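DNA replication initiator (Cdc21/Cdc54) (PDB 1LTL) probably unwinds DNA at the start of replication as an ATP-driven MCM helicase, this chain being its N-terminal, zinc-bearing portion. Local coordinates at residues A[127-132]-A[175-180]; A[131-136]-A[167-172]; A[135-140]-A[157-162]. All coordinates share one frame; numbering follows the deposited sequence.

Contact 1 of 3, residues A[127-132]-A[175-180]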
loop_
_atom_site.group_PDB
_atom_site.type_symbol
_atom_site.label_atom_id
_atom_site.label_comp_id
_atom_site.label_asym_id
_atom_site.label_seq_id
_atom_site.Cartn_x
_atom_site.Cartn_y
_atom_site.Cartn_z
ATOM N N ARG A 127 -35.216 -15.294 23.592
ATOM C CA ARG A 127 -33.752 -15.314 23.513
ATOM C C ARG A 127 -33.263 -13.899 23.712
ATOM O O ARG A 127 -34.023 -12.938 23.611
ATOM C CB ARG A 127 -33.225 -15.754 22.143
ATOM C CG ARG A 127 -33.733 -17.060 21.596
ATOM C CD ARG A 127 -33.490 -17.158 20.068
ATOM N NE ARG A 127 -34.408 -18.105 19.404
ATOM C CZ ARG A 127 -34.352 -19.438 19.505
ATOM N NH1 ARG A 127 -33.403 -20.022 20.245
ATOM N NH2 ARG A 127 -35.266 -20.184 18.879
ATOM N N PRO A 128 -31.987 -13.741 24.031
ATOM C CA PRO A 128 -31.567 -12.353 24.193
ATOM C C PRO A 128 -30.990 -11.809 22.867
ATOM O O PRO A 128 -30.798 -12.553 21.890
ATOM C CB PRO A 128 -30.521 -12.442 25.300
ATOM C CG PRO A 128 -29.957 -13.824 25.123
ATOM C CD PRO A 128 -31.135 -14.664 24.795
ATOM N N ARG A 129 -30.736 -10.506 22.825
ATOM C CA ARG A 129 -30.149 -9.895 21.650
ATOM C C ARG A 129 -29.396 -8.679 22.145
ATOM O O ARG A 129 -29.751 -8.102 23.158
ATOM C CB ARG A 129 -31.219 -9.478 20.642
ATOM C CG ARG A 129 -31.683 -8.032 20.748
ATOM C CD ARG A 129 -32.411 -7.647 19.486
ATOM N NE ARG A 129 -33.263 -6.464 19.639
ATOM C CZ ARG A 129 -32.822 -5.223 19.814
ATOM N NH1 ARG A 129 -31.520 -4.968 19.872
ATOM N NH2 ARG A 129 -33.693 -4.227 19.910
ATOM N N ILE A 130 -28.354 -8.281 21.436
ATOM C CA ILE A 130 -27.595 -7.137 21.877
ATOM C C ILE A 130 -28.339 -5.863 21.550
ATOM O O ILE A 130 -28.761 -5.677 20.416
ATOM C CB ILE A 130 -26.221 -7.106 21.205
ATOM C CG1 ILE A 130 -25.482 -8.401 21.524
ATOM C CG2 ILE A 130 -25.444 -5.897 21.659
ATOM C CD1 ILE A 130 -24.115 -8.496 20.958
ATOM N N VAL A 131 -28.529 -4.991 22.538
ATOM C CA VAL A 131 -29.203 -3.718 22.283
ATOM C C VAL A 131 -28.161 -2.645 22.195
ATOM O O VAL A 131 -28.303 -1.712 21.432
ATOM C CB VAL A 131 -30.160 -3.293 23.406
ATOM C CG1 VAL A 131 -31.523 -3.920 23.203
ATOM C CG2 VAL A 131 -29.581 -3.677 24.745
ATOM N N LYS A 132 -27.117 -2.763 23.001
ATOM C CA LYS A 132 -26.055 -1.773 22.982
ATOM C C LYS A 132 -24.763 -2.526 22.789
ATOM O O LYS A 132 -24.254 -3.131 23.721
ATOM C CB LYS A 132 -26.031 -0.997 24.302
ATOM C CG LYS A 132 -25.084 0.204 24.317
ATOM C CD LYS A 132 -25.160 0.984 25.646
ATOM C CE LYS A 132 -26.584 1.544 25.912
ATOM N NZ LYS A 132 -26.802 2.080 27.315
ATOM N N GLU A 175 -24.551 -4.847 26.186
ATOM C CA GLU A 175 -25.775 -5.050 26.955
ATOM C C GLU A 175 -26.800 -5.823 26.152
ATOM O O GLU A 175 -27.026 -5.538 24.985
ATOM C CB GLU A 175 -26.355 -3.698 27.383
ATOM C CG GLU A 175 -25.577 -2.988 28.503
ATOM C CD GLU A 175 -26.009 -1.532 28.699
ATOM O OE1 GLU A 175 -27.238 -1.246 28.686
ATOM O OE2 GLU A 175 -25.115 -0.666 28.879
ATOM N N PHE A 176 -27.412 -6.809 26.788
ATOM C CA PHE A 176 -28.407 -7.624 26.127
ATOM C C PHE A 176 -29.820 -7.219 26.487
ATOM O O PHE A 176 -30.040 -6.314 27.282
ATOM C CB PHE A 176 -28.193 -9.098 26.453
ATOM C CG PHE A 176 -26.974 -9.675 25.815
ATOM C CD1 PHE A 176 -25.708 -9.284 26.217
ATOM C CD2 PHE A 176 -27.088 -10.575 24.763
ATOM C CE1 PHE A 176 -24.574 -9.775 25.584
ATOM C CE2 PHE A 176 -25.949 -11.072 24.121
ATOM C CZ PHE A 176 -24.694 -10.669 24.536
ATOM N N LEU A 177 -30.783 -7.927 25.922
ATOM C CA LEU A 177 -32.169 -7.588 26.148
ATOM C C LEU A 177 -33.057 -8.708 25.634
ATOM O O LEU A 177 -32.797 -9.262 24.574
ATOM C CB LEU A 177 -32.427 -6.279 25.431
ATOM C CG LEU A 177 -33.834 -5.847 25.101
ATOM C CD1 LEU A 177 -33.986 -4.391 25.509
ATOM C CD2 LEU A 177 -34.091 -6.046 23.613
ATOM N N ASP A 178 -34.102 -9.071 26.367
ATOM C CA ASP A 178 -34.925 -10.185 25.902
ATOM C C ASP A 178 -35.822 -9.860 24.717
ATOM O O ASP A 178 -36.469 -8.818 24.667
ATOM C CB ASP A 178 -35.741 -10.751 27.059
ATOM C CG ASP A 178 -34.870 -11.358 28.137
ATOM O OD1 ASP A 178 -34.080 -12.299 27.827
ATOM O OD2 ASP A 178 -34.979 -10.890 29.302
ATOM N N THR A 179 -35.856 -10.781 23.766
ATOM C CA THR A 179 -36.634 -10.614 22.547
ATOM C C THR A 179 -37.458 -11.872 22.272
ATOM O O THR A 179 -37.094 -12.964 22.687
ATOM C CB THR A 179 -35.681 -10.345 21.349
ATOM O OG1 THR A 179 -36.346 -9.529 20.375
ATOM C CG2 THR A 179 -35.240 -11.663 20.697
ATOM N N GLN A 180 -38.576 -11.728 21.581
ATOM C CA GLN A 180 -39.394 -12.894 21.306
ATOM C C GLN A 180 -40.191 -12.752 20.039
ATOM O O GLN A 180 -40.616 -11.655 19.679
ATOM C CB GLN A 180 -40.336 -13.167 22.457
ATOM C CG GLN A 180 -41.293 -14.280 22.172
ATOM C CD GLN A 180 -42.137 -14.559 23.369
ATOM O OE1 GLN A 180 -42.321 -13.686 24.220
ATOM N NE2 GLN A 180 -42.668 -15.769 23.455
#
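Ile130 lies over one face of the Phe176 ring. Its CG1 stands 4.1 Å from the centre of the Phe176 ring, displaced toward the rim, in a CH-pi contact. CG1 stands beside the backbone N (chi1 -58°), which puts it over the ring. Pro128 CB meets the same ring at CD2 of Phe176. An edge-to-face stack with Phe235 of a second subunit also involves this ring, so this part of the contact borders a subunit interface.

Arg129, Val131 and Leu177 form another cluster. Val131 and Leu177 cross at about a right angle, with Val131 CG1 against the Leu177 side chain. Arg129 runs beside Leu177, pointing the same way, and one face of its guanidinium rests on Leu177 CD2. The charge of that guanidinium is met by Glu205, which also takes a hydrogen bond from Thr179 OG1. Lys132 and Glu175 lie side by side, and their ends form a long, weak salt bridge, Lys132 NZ to Glu175 OE2 3.6 Å.

The backbones pair antiparallel. Arg127 and Thr179 exchange two bonds, with Thr179 N 2.8 Å from Arg127 O. Glu175 O accepts a bond from Val131 N at 2.9 Å and a weak one from Lys132 N at 3.4 Å. Glu175 N returns a bond to Lys132 O. Two residues thus face one: a classic beta bulge, set where the strand turns a corner in the MCM OB domain.

Contact 2 of 3, residues A[131-136]-A[167-172]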
loop_
_atom_site.group_PDB
_atom_site.type_symbol
_atom_site.label_atom_id
_atom_site.label_comp_id
_atom_site.label_asym_id
_atom_site.label_seq_id
_atom_site.Cartn_x
_atom_site.Cartn_y
_atom_site.Cartn_z
ATOM N N VAL A 131 -28.529 -4.991 22.538
ATOM C CA VAL A 131 -29.203 -3.718 22.283
ATOM C C VAL A 131 -28.161 -2.645 22.195
ATOM O O VAL A 131 -28.303 -1.712 21.432
ATOM C CB VAL A 131 -30.160 -3.293 23.406
ATOM C CG1 VAL A 131 -31.523 -3.920 23.203
ATOM C CG2 VAL A 131 -29.581 -3.677 24.745
ATOM N N LYS A 132 -27.117 -2.763 23.001
ATOM C CA LYS A 132 -26.055 -1.773 22.982
ATOM C C LYS A 132 -24.763 -2.526 22.789
ATOM O O LYS A 132 -24.254 -3.131 23.721
ATOM C CB LYS A 132 -26.031 -0.997 24.302
ATOM C CG LYS A 132 -25.084 0.204 24.317
ATOM C CD LYS A 132 -25.160 0.984 25.646
ATOM C CE LYS A 132 -26.584 1.544 25.912
ATOM N NZ LYS A 132 -26.802 2.080 27.315
ATOM N N ALA A 133 -24.259 -2.517 21.559
ATOM C CA ALA A 133 -23.019 -3.208 21.228
ATOM C C ALA A 133 -21.837 -2.298 21.474
ATOM O O ALA A 133 -21.849 -1.122 21.122
ATOM C CB ALA A 133 -23.030 -3.642 19.790
ATOM N N VAL A 134 -20.810 -2.841 22.094
ATOM C CA VAL A 134 -19.631 -2.050 22.353
ATOM C C VAL A 134 -18.517 -2.510 21.434
ATOM O O VAL A 134 -18.223 -3.697 21.359
ATOM C CB VAL A 134 -19.200 -2.186 23.810
ATOM C CG1 VAL A 134 -17.863 -1.519 24.019
ATOM C CG2 VAL A 134 -20.254 -1.564 24.696
ATOM N N PHE A 135 -17.902 -1.582 20.718
ATOM C CA PHE A 135 -16.836 -1.976 19.824
ATOM C C PHE A 135 -15.495 -1.393 20.225
ATOM O O PHE A 135 -15.406 -0.318 20.835
ATOM C CB PHE A 135 -17.114 -1.535 18.391
ATOM C CG PHE A 135 -18.386 -2.074 17.807
ATOM C CD1 PHE A 135 -19.593 -1.456 18.059
ATOM C CD2 PHE A 135 -18.365 -3.171 16.962
ATOM C CE1 PHE A 135 -20.751 -1.925 17.483
ATOM C CE2 PHE A 135 -19.523 -3.643 16.381
ATOM C CZ PHE A 135 -20.713 -3.020 16.643
ATOM N N GLU A 136 -14.446 -2.128 19.873
ATOM C CA GLU A 136 -13.087 -1.686 20.114
ATOM C C GLU A 136 -12.576 -1.268 18.742
ATOM O O GLU A 136 -12.595 -2.039 17.787
ATOM C CB GLU A 136 -12.229 -2.824 20.635
ATOM C CG GLU A 136 -10.767 -2.466 20.821
ATOM C CD GLU A 136 -9.895 -3.707 21.010
ATOM O OE1 GLU A 136 -9.614 -4.425 20.012
ATOM O OE2 GLU A 136 -9.496 -3.974 22.172
ATOM N N PHE A 167 -13.551 -2.111 13.237
ATOM C CA PHE A 167 -13.869 -2.359 14.627
ATOM C C PHE A 167 -14.024 -3.821 14.977
ATOM O O PHE A 167 -14.288 -4.653 14.113
ATOM C CB PHE A 167 -15.157 -1.643 15.012
ATOM C CG PHE A 167 -15.141 -0.192 14.717
ATOM C CD1 PHE A 167 -15.399 0.269 13.444
ATOM C CD2 PHE A 167 -14.817 0.718 15.700
ATOM C CE1 PHE A 167 -15.318 1.601 13.154
ATOM C CE2 PHE A 167 -14.734 2.065 15.407
ATOM C CZ PHE A 167 -14.988 2.504 14.137
ATOM N N ARG A 168 -13.865 -4.115 16.265
ATOM C CA ARG A 168 -14.005 -5.461 16.794
ATOM C C ARG A 168 -15.064 -5.388 17.884
ATOM O O ARG A 168 -14.990 -4.548 18.784
ATOM C CB ARG A 168 -12.689 -5.942 17.395
ATOM C CG ARG A 168 -12.727 -7.385 17.857
ATOM C CD ARG A 168 -12.070 -7.567 19.212
ATOM N NE ARG A 168 -10.636 -7.796 19.095
ATOM C CZ ARG A 168 -9.805 -7.897 20.134
ATOM N NH1 ARG A 168 -10.254 -7.787 21.389
ATOM N NH2 ARG A 168 -8.514 -8.116 19.916
ATOM N N LEU A 169 -16.053 -6.269 17.808
ATOM C CA LEU A 169 -17.129 -6.271 18.789
ATOM C C LEU A 169 -16.698 -6.892 20.086
ATOM O O LEU A 169 -16.144 -7.974 20.088
ATOM C CB LEU A 169 -18.319 -7.049 18.247
ATOM C CG LEU A 169 -19.466 -7.293 19.208
ATOM C CD1 LEU A 169 -20.054 -5.984 19.696
ATOM C CD2 LEU A 169 -20.507 -8.102 18.505
ATOM N N LEU A 170 -16.963 -6.227 21.199
ATOM C CA LEU A 170 -16.598 -6.793 22.499
ATOM C C LEU A 170 -17.850 -7.304 23.182
ATOM O O LEU A 170 -18.467 -6.567 23.934
ATOM C CB LEU A 170 -15.934 -5.733 23.376
ATOM C CG LEU A 170 -14.701 -5.081 22.766
ATOM C CD1 LEU A 170 -14.111 -4.080 23.710
ATOM C CD2 LEU A 170 -13.698 -6.153 22.409
ATOM N N GLN A 171 -18.223 -8.559 22.940
ATOM C CA GLN A 171 -19.444 -9.084 23.546
ATOM C C GLN A 171 -19.557 -8.932 25.055
ATOM O O GLN A 171 -20.612 -8.549 25.554
ATOM C CB GLN A 171 -19.652 -10.552 23.200
ATOM C CG GLN A 171 -20.960 -11.089 23.749
ATOM C CD GLN A 171 -21.201 -12.549 23.393
ATOM O OE1 GLN A 171 -21.094 -12.944 22.227
ATOM N NE2 GLN A 171 -21.543 -13.359 24.395
ATOM N N ASP A 172 -18.485 -9.230 25.782
ATOM C CA ASP A 172 -18.514 -9.131 27.236
ATOM C C ASP A 172 -18.792 -7.745 27.776
ATOM O O ASP A 172 -19.028 -7.580 28.972
ATOM C CB ASP A 172 -17.212 -9.641 27.840
ATOM C CG ASP A 172 -16.982 -11.112 27.558
ATOM O OD1 ASP A 172 -17.989 -11.841 27.322
ATOM O OD2 ASP A 172 -15.795 -11.545 27.585
#
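The Phe135 ring carries Leu169 CD1 over one face, and the Arg168 guanidinium carries Glu136 OE1 over one of its own. Both pairs belong to an antiparallel strand pairing in the zinc-binding part of the MCM OB domain. Leu169 CD1 is 4.3 Å from the centre of the Phe135 ring, in a CH-pi contact offset toward the rim. The same methyl touches Ala133 CB. At the base of the side chain, Phe135 CB packs on Phe167 CB.

Glu136 and Arg168 lie side by side and point the same way. Glu136 OE1 sits 3.5 Å above the guanidinium plane, over its centre, and the two flat groups are turned 47° apart. It is a long ion pair, with Glu136 OE1 3.6 Å from Arg168 NE. A bend at chi3 (-87°) sets NE of Arg168 beside that oxygen. Glu136 OE2 has a weak hydrogen bond with Ser157 of a second subunit. Glu136 CB also packs against the methyls of Leu170.

Three backbone bonds join the segments. Glu136 and Arg168 exchange two, the shorter being Glu136 N to Arg168 O at 2.7 Å. The third runs from Leu170 N to Val134 O, 2.8 Å, with 171° at the hydrogen.

Contact 3 of 3, residues A[135-140]-A[157-162]. With ZN (zinc ion), chain G.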
loop_
_atom_site.group_PDB
_atom_site.type_symbol
_atom_site.label_atom_id
_atom_site.label_comp_id
_atom_site.label_asym_id
_atom_site.label_seq_id
_atom_site.Cartn_x
_atom_site.Cartn_y
_atom_site.Cartn_z
ATOM N N PHE A 135 -17.902 -1.582 20.718
ATOM C CA PHE A 135 -16.836 -1.976 19.824
ATOM C C PHE A 135 -15.495 -1.393 20.225
ATOM O O PHE A 135 -15.406 -0.318 20.835
ATOM C CB PHE A 135 -17.114 -1.535 18.391
ATOM C CG PHE A 135 -18.386 -2.074 17.807
ATOM C CD1 PHE A 135 -19.593 -1.456 18.059
ATOM C CD2 PHE A 135 -18.365 -3.171 16.962
ATOM C CE1 PHE A 135 -20.751 -1.925 17.483
ATOM C CE2 PHE A 135 -19.523 -3.643 16.381
ATOM C CZ PHE A 135 -20.713 -3.020 16.643
ATOM N N GLU A 136 -14.446 -2.128 19.873
ATOM C CA GLU A 136 -13.087 -1.686 20.114
ATOM C C GLU A 136 -12.576 -1.268 18.742
ATOM O O GLU A 136 -12.595 -2.039 17.787
ATOM C CB GLU A 136 -12.229 -2.824 20.635
ATOM C CG GLU A 136 -10.767 -2.466 20.821
ATOM C CD GLU A 136 -9.895 -3.707 21.010
ATOM O OE1 GLU A 136 -9.614 -4.425 20.012
ATOM O OE2 GLU A 136 -9.496 -3.974 22.172
ATOM N N CYS A 137 -12.155 -0.022 18.641
ATOM C CA CYS A 137 -11.620 0.474 17.400
ATOM C C CYS A 137 -10.232 -0.142 17.191
ATOM O O CYS A 137 -9.352 0.020 18.023
ATOM C CB CYS A 137 -11.497 1.982 17.453
ATOM S SG CYS A 137 -10.652 2.585 16.006
ATOM N N ARG A 138 -10.036 -0.834 16.078
ATOM C CA ARG A 138 -8.763 -1.463 15.809
ATOM C C ARG A 138 -7.675 -0.475 15.485
ATOM O O ARG A 138 -6.515 -0.835 15.360
ATOM C CB ARG A 138 -8.924 -2.488 14.694
ATOM C CG ARG A 138 -9.871 -3.575 15.119
ATOM C CD ARG A 138 -9.966 -4.697 14.129
ATOM N NE ARG A 138 -9.948 -5.975 14.833
ATOM C CZ ARG A 138 -10.578 -7.076 14.422
ATOM N NH1 ARG A 138 -11.292 -7.054 13.293
ATOM N NH2 ARG A 138 -10.487 -8.202 15.139
ATOM N N GLY A 139 -8.051 0.784 15.367
ATOM C CA GLY A 139 -7.084 1.812 15.058
ATOM C C GLY A 139 -6.399 2.381 16.280
ATOM O O GLY A 139 -5.182 2.521 16.273
ATOM N N CYS A 140 -7.168 2.702 17.319
ATOM C CA CYS A 140 -6.623 3.284 18.524
ATOM C C CYS A 140 -7.020 2.542 19.765
ATOM O O CYS A 140 -6.773 2.986 20.869
ATOM C CB CYS A 140 -7.062 4.728 18.658
ATOM S SG CYS A 140 -8.818 4.904 18.922
ATOM N N SER A 157 -19.724 3.986 11.867
ATOM C CA SER A 157 -19.358 4.474 10.535
ATOM C C SER A 157 -17.840 4.614 10.501
ATOM O O SER A 157 -17.173 3.992 9.685
ATOM C CB SER A 157 -20.007 5.834 10.273
ATOM O OG SER A 157 -21.424 5.774 10.419
ATOM N N LEU A 158 -17.309 5.439 11.396
ATOM C CA LEU A 158 -15.889 5.626 11.491
ATOM C C LEU A 158 -15.571 6.076 12.902
ATOM O O LEU A 158 -16.444 6.539 13.622
ATOM C CB LEU A 158 -15.403 6.683 10.499
ATOM C CG LEU A 158 -15.320 8.128 10.998
ATOM C CD1 LEU A 158 -14.562 8.993 10.028
ATOM C CD2 LEU A 158 -16.701 8.627 11.207
ATOM N N CYS A 159 -14.316 5.928 13.302
ATOM C CA CYS A 159 -13.913 6.346 14.621
ATOM C C CYS A 159 -13.567 7.814 14.566
ATOM O O CYS A 159 -12.652 8.212 13.855
ATOM C CB CYS A 159 -12.711 5.551 15.092
ATOM S SG CYS A 159 -12.043 6.212 16.626
ATOM N N SER A 160 -14.294 8.617 15.331
ATOM C CA SER A 160 -14.075 10.066 15.360
ATOM C C SER A 160 -12.750 10.502 15.965
ATOM O O SER A 160 -12.253 11.583 15.655
ATOM C CB SER A 160 -15.211 10.712 16.142
ATOM O OG SER A 160 -15.466 9.954 17.318
ATOM N N GLU A 161 -12.189 9.650 16.822
ATOM C CA GLU A 161 -10.940 9.927 17.520
ATOM C C GLU A 161 -9.702 9.785 16.673
ATOM O O GLU A 161 -8.798 10.605 16.772
ATOM C CB GLU A 161 -10.806 8.989 18.698
ATOM C CG GLU A 161 -12.082 8.831 19.471
ATOM C CD GLU A 161 -12.506 10.132 20.074
ATOM O OE1 GLU A 161 -11.719 10.672 20.878
ATOM O OE2 GLU A 161 -13.614 10.611 19.744
ATOM N N CYS A 162 -9.654 8.734 15.861
ATOM C CA CYS A 162 -8.493 8.509 15.027
ATOM C C CYS A 162 -8.776 8.309 13.544
ATOM O O CYS A 162 -7.848 8.180 12.741
ATOM C CB CYS A 162 -7.716 7.316 15.539
ATOM S SG CYS A 162 -8.461 5.768 15.123
HETATM ZN ZN ZN G . -10.062 4.830 16.690
#
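Cys137 brings its SG against Cys159 CB, 3.7 Å away, and both sulphurs bind the same zinc ion. The zinc is bound by four sulphurs, two from each segment. Cys137 SG, Cys159 SG and Cys162 SG each lie 2.4 Å from the zinc, and Cys140 SG lies 2.6 Å from it.

The two halves use their cysteines alike. Cys137 and Cys159 hold SG anti to the backbone N (chi1 173° and 172°). Cys140 and Cys162 instead place SG between the backbone N and the carbonyl carbon. The first sulphur of each pair also accepts a backbone N-H from its own turn. Gly139 N bonds to Cys137 SG at 3.2 Å, and Cys162 N to Cys159 SG at 3.6 Å. These bonds would be expected to offset some of the negative charge on the sulphurs. Beside the metal, Cys140 CB and Cys162 CB touch at 4.1 Å.

This is a Cys4 zinc site built from two CxxC turns. Cys140 packs on its counterpart in a third subunit. Cys137 ends strand 113-137, while 157-162 lies in the loop between strands 143-147 and 167-169. His144 of the first of these strands and Phe167 of the second both touch Cys137 and Cys159.

How the contacts relate
The three contacts follow one another along strand 113-137, which all of them use. Contact 1 pairs it with strand 175-185, contact 2 with strand 167-169, and contact 3 joins its end to segment 157-162, part of the loop before strand 167-169. The partner segments therefore come in reverse order along the chain. Centres of contacts 1 and 2 are 13 Å apart, those of 2 and 3 are 12 Å apart, and those of 1 and 3 are 24 Å apart. Phe176 touches Gln171 between contacts 1 and 2, and contacts 2 and 3 share Phe135 and Glu136. Together they carry the OB domain sheet out to the zinc site, with all three contacts touching a second subunit of the dodecamer.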